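Tailspike protein (Acinetobacter phage vB_ApiP_P1, PDB 6E1R) probably recognises and cleaves the capsular polysaccharide of its Acinetobacter host, serving as the phage's trimeric receptor-binding tailspike. Local coordinates at residues Ile60-Gly63 and Val64-Ile67; Asp442-Val445 and Gly446-Val449. All blocks are in the same frame, centred on the assembly; numbering follows the deposited sequence.

Interaction 1 of 2, residues Ile60-Gly63 and Val64-Ile67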
loop_
_atom_site.group_PDB
_atom_site.type_symbol
_atom_site.label_atom_id
_atom_site.label_comp_id
_atom_site.label_asym_id
_atom_site.label_seq_id
_atom_site.Cartn_x
_atom_site.Cartn_y
_atom_site.Cartn_z
ATOM N N ILE A 60 54.263 -8.101 -15.216
ATOM C CA ILE A 60 52.829 -7.837 -15.271
ATOM C C ILE A 60 52.554 -6.455 -14.696
ATOM O O ILE A 60 53.033 -6.120 -13.606
ATOM C CB ILE A 60 52.044 -8.918 -14.507
ATOM C CG1 ILE A 60 52.192 -10.264 -15.212
ATOM C CG2 ILE A 60 50.577 -8.532 -14.382
ATOM C CD1 ILE A 60 51.710 -10.242 -16.637
ATOM N N ASN A 61 51.767 -5.655 -15.419
ATOM C CA ASN A 61 51.447 -4.294 -14.983
ATOM C C ASN A 61 50.095 -3.921 -15.596
ATOM O O ASN A 61 50.030 -3.357 -16.690
ATOM C CB ASN A 61 52.544 -3.317 -15.382
ATOM C CG ASN A 61 52.207 -1.879 -15.030
ATOM O OD1 ASN A 61 51.329 -1.614 -14.209
ATOM N ND2 ASN A 61 52.923 -0.941 -15.640
ATOM N N ASN A 62 49.021 -4.251 -14.876
ATOM C CA ASN A 62 47.670 -3.911 -15.305
ATOM C C ASN A 62 47.225 -2.530 -14.843
ATOM O O ASN A 62 46.167 -2.061 -15.278
ATOM C CB ASN A 62 46.671 -4.966 -14.805
ATOM C CG ASN A 62 46.784 -5.226 -13.312
ATOM O OD1 ASN A 62 47.003 -4.310 -12.519
ATOM N ND2 ASN A 62 46.626 -6.486 -12.922
ATOM N N GLY A 63 47.991 -1.875 -13.974
ATOM C CA GLY A 63 47.686 -0.529 -13.542
ATOM C C GLY A 63 46.863 -0.420 -12.278
ATOM O O GLY A 63 46.636 0.701 -11.803
ATOM N N VAL A 64 46.404 -1.539 -11.717
ATOM C CA VAL A 64 45.567 -1.510 -10.523
ATOM C C VAL A 64 46.109 -2.484 -9.485
ATOM O O VAL A 64 46.669 -2.072 -8.463
ATOM C CB VAL A 64 44.100 -1.837 -10.860
ATOM C CG1 VAL A 64 43.249 -1.813 -9.599
ATOM C CG2 VAL A 64 43.554 -0.860 -11.888
ATOM N N THR A 65 45.933 -3.784 -9.733
ATOM C CA THR A 65 46.291 -4.787 -8.737
ATOM C C THR A 65 47.779 -5.125 -8.770
ATOM O O THR A 65 48.408 -5.244 -7.714
ATOM C CB THR A 65 45.451 -6.050 -8.933
ATOM O OG1 THR A 65 45.556 -6.493 -10.291
ATOM C CG2 THR A 65 43.991 -5.775 -8.600
ATOM N N VAL A 66 48.356 -5.284 -9.958
ATOM C CA VAL A 66 49.766 -5.624 -10.118
ATOM C C VAL A 66 50.420 -4.569 -10.998
ATOM O O VAL A 66 49.935 -4.285 -12.100
ATOM C CB VAL A 66 49.958 -7.030 -10.718
ATOM C CG1 VAL A 66 51.140 -7.727 -10.064
ATOM C CG2 VAL A 66 48.697 -7.858 -10.553
ATOM N N ILE A 67 51.519 -3.993 -10.511
ATOM C CA ILE A 67 52.238 -2.929 -11.214
ATOM C C ILE A 67 53.709 -3.340 -11.255
ATOM O O ILE A 67 54.470 -3.080 -10.316
ATOM C CB ILE A 67 52.059 -1.560 -10.550
ATOM C CG1 ILE A 67 50.582 -1.155 -10.572
ATOM C CG2 ILE A 67 52.892 -0.506 -11.261
ATOM C CD1 ILE A 67 50.284 0.118 -9.814
#
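An Asx turn at Asn62, in the loop leading into strand 66-67 at the edge of the small N-terminal sheet, winds the chain around the side-chain amide of Asn62, which bonds to three of the residues after it. Its carbonyl oxygen takes two backbone N-H groups: Val64 N gives a nearly straight bond to Asn62 OD1 at 2.9 Å (167° at the hydrogen), and Val66 N reaches the same OD1 at 3.1 Å from the opposite face of the amide plane. The other end is used as well, Asn62 ND2 donating to Thr65 OG1 at 2.8 Å with the hydroxyl tilted from the amide plane. With chi1 at 52°, CG lies between the backbone N and the carbonyl carbon, which folds the amide over the loop. Asn62 N closes the loop on Val66 O at 2.9 Å, and Asn61 CA adds a CH...O contact to the same oxygen at 3.3 Å. At the start of the loop, Ile60 CG2 meets Val66 CB at 4.0 Å. Gly63, at positive phi, carries the chain round, and Gly63 O is hydrogen-bonded to Tyr40 OH. One amide thus satisfies two loop N-H groups and, gripped at both ends, has its flip state well defined.

Interaction 2 of 2, residues Asp442-Val445 and Gly446-Val449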
loop_
_atom_site.group_PDB
_atom_site.type_symbol
_atom_site.label_atom_id
_atom_site.label_comp_id
_atom_site.label_asym_id
_atom_site.label_seq_id
_atom_site.Cartn_x
_atom_site.Cartn_y
_atom_site.Cartn_z
ATOM N N ASP A 442 -44.807 5.905 -32.563
ATOM C CA ASP A 442 -45.626 6.681 -33.486
ATOM C C ASP A 442 -46.952 5.965 -33.715
ATOM O O ASP A 442 -46.973 4.795 -34.111
ATOM C CB ASP A 442 -44.885 6.893 -34.805
ATOM C CG ASP A 442 -43.503 7.485 -34.605
ATOM O OD1 ASP A 442 -43.341 8.310 -33.682
ATOM O OD2 ASP A 442 -42.580 7.123 -35.364
ATOM N N PHE A 443 -48.052 6.671 -33.468
ATOM C CA PHE A 443 -49.387 6.102 -33.547
ATOM C C PHE A 443 -50.221 6.823 -34.596
ATOM O O PHE A 443 -50.048 8.021 -34.839
ATOM C CB PHE A 443 -50.117 6.192 -32.200
ATOM C CG PHE A 443 -49.546 5.306 -31.135
ATOM C CD1 PHE A 443 -48.491 5.740 -30.349
ATOM C CD2 PHE A 443 -50.072 4.046 -30.908
ATOM C CE1 PHE A 443 -47.964 4.929 -29.364
ATOM C CE2 PHE A 443 -49.550 3.231 -29.923
ATOM C CZ PHE A 443 -48.495 3.673 -29.150
ATOM N N THR A 444 -51.125 6.074 -35.214
ATOM C CA THR A 444 -52.280 6.624 -35.903
ATOM C C THR A 444 -53.527 6.267 -35.104
ATOM O O THR A 444 -53.464 5.537 -34.111
ATOM C CB THR A 444 -52.379 6.100 -37.341
ATOM O OG1 THR A 444 -52.552 4.678 -37.329
ATOM C CG2 THR A 444 -51.120 6.446 -38.122
ATOM N N VAL A 445 -54.668 6.802 -35.534
ATOM C CA VAL A 445 -55.917 6.597 -34.808
ATOM C C VAL A 445 -56.212 5.106 -34.702
ATOM O O VAL A 445 -56.488 4.441 -35.707
ATOM C CB VAL A 445 -57.084 7.349 -35.473
ATOM C CG1 VAL A 445 -58.388 7.039 -34.757
ATOM C CG2 VAL A 445 -56.814 8.844 -35.466
ATOM N N GLY A 446 -56.150 4.575 -33.482
ATOM C CA GLY A 446 -56.445 3.179 -33.234
ATOM C C GLY A 446 -55.321 2.207 -33.512
ATOM O O GLY A 446 -55.543 0.994 -33.435
ATOM N N SER A 447 -54.121 2.691 -33.829
ATOM C CA SER A 447 -53.026 1.794 -34.163
ATOM C C SER A 447 -52.392 1.220 -32.898
ATOM O O SER A 447 -52.574 1.728 -31.788
ATOM C CB SER A 447 -51.969 2.518 -34.996
ATOM O OG SER A 447 -51.264 3.467 -34.213
ATOM N N SER A 448 -51.633 0.142 -33.083
ATOM C CA SER A 448 -50.971 -0.561 -31.991
ATOM C C SER A 448 -49.466 -0.546 -32.215
ATOM O O SER A 448 -48.997 -0.800 -33.329
ATOM C CB SER A 448 -51.479 -2.002 -31.880
ATOM O OG SER A 448 -52.870 -2.030 -31.615
ATOM N N VAL A 449 -48.714 -0.251 -31.155
ATOM C CA VAL A 449 -47.258 -0.188 -31.207
ATOM C C VAL A 449 -46.700 -0.928 -30.000
ATOM O O VAL A 449 -47.161 -0.720 -28.873
ATOM C CB VAL A 449 -46.746 1.267 -31.227
ATOM C CG1 VAL A 449 -45.227 1.299 -31.212
ATOM C CG2 VAL A 449 -47.281 2.010 -32.441
HETATM O O HOH W 1 -48.757 3.057 -35.453
#
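Ser447 OG is held between a backbone N-H and a water: Thr444 N donates to it at 2.8 Å, and a water 2.8 Å from Ser447 OG also donates to Asp442 O. With chi1 at 70°, the hydroxyl sits between its own backbone N and carbonyl carbon, which turns it back across the turn to Thr444. The reverse bond, Ser447 N to Thr444 O, measures 2.9 Å and is nearly straight (170°). Alongside, Thr444 OG1 lies beside Ser447 CB. Deeper in, Val449 lays its CG2 methyl over one face of the Phe443 ring, 3.8 Å from the centroid and offset toward the rim, a CH-pi contact, while Ser447 O lies at the ring edge, in its plane. Phe519 and the strand 528-533 residues Ala531 and Ala533 also touch this ring. The carboxylate of Asp442 turns to Arg540 in a salt bridge. Gly446 takes the positive phi of the third turn position, which favours glycine. This is a type II beta turn from Thr444 to Ser447, linking strands 435-443 and 448-455, which belong to two different antiparallel sheets of the C-terminal domain.

The two contacts lie on opposite sides of the chain's centre, their own centres about 103 Å apart, with the parallel beta-helical body between them, and share no element of structure. Each reverses the chain locally and includes a glycine at positive phi. Interaction 1 is half buried, its Ile67 lying on helix 21-25 and its Val64 on helix 94-106, and a side-chain amide makes three of its four hydrogen bonds. Interaction 2 is mostly at the surface: a hydroxyl, a backbone bond and a water do the polar work, and only its phenylalanine is buried. Interaction 1 leads into an edge strand of the N-terminal sheet, whereas interaction 2 joins two sheets of the C-terminal domain. Neither touches another subunit.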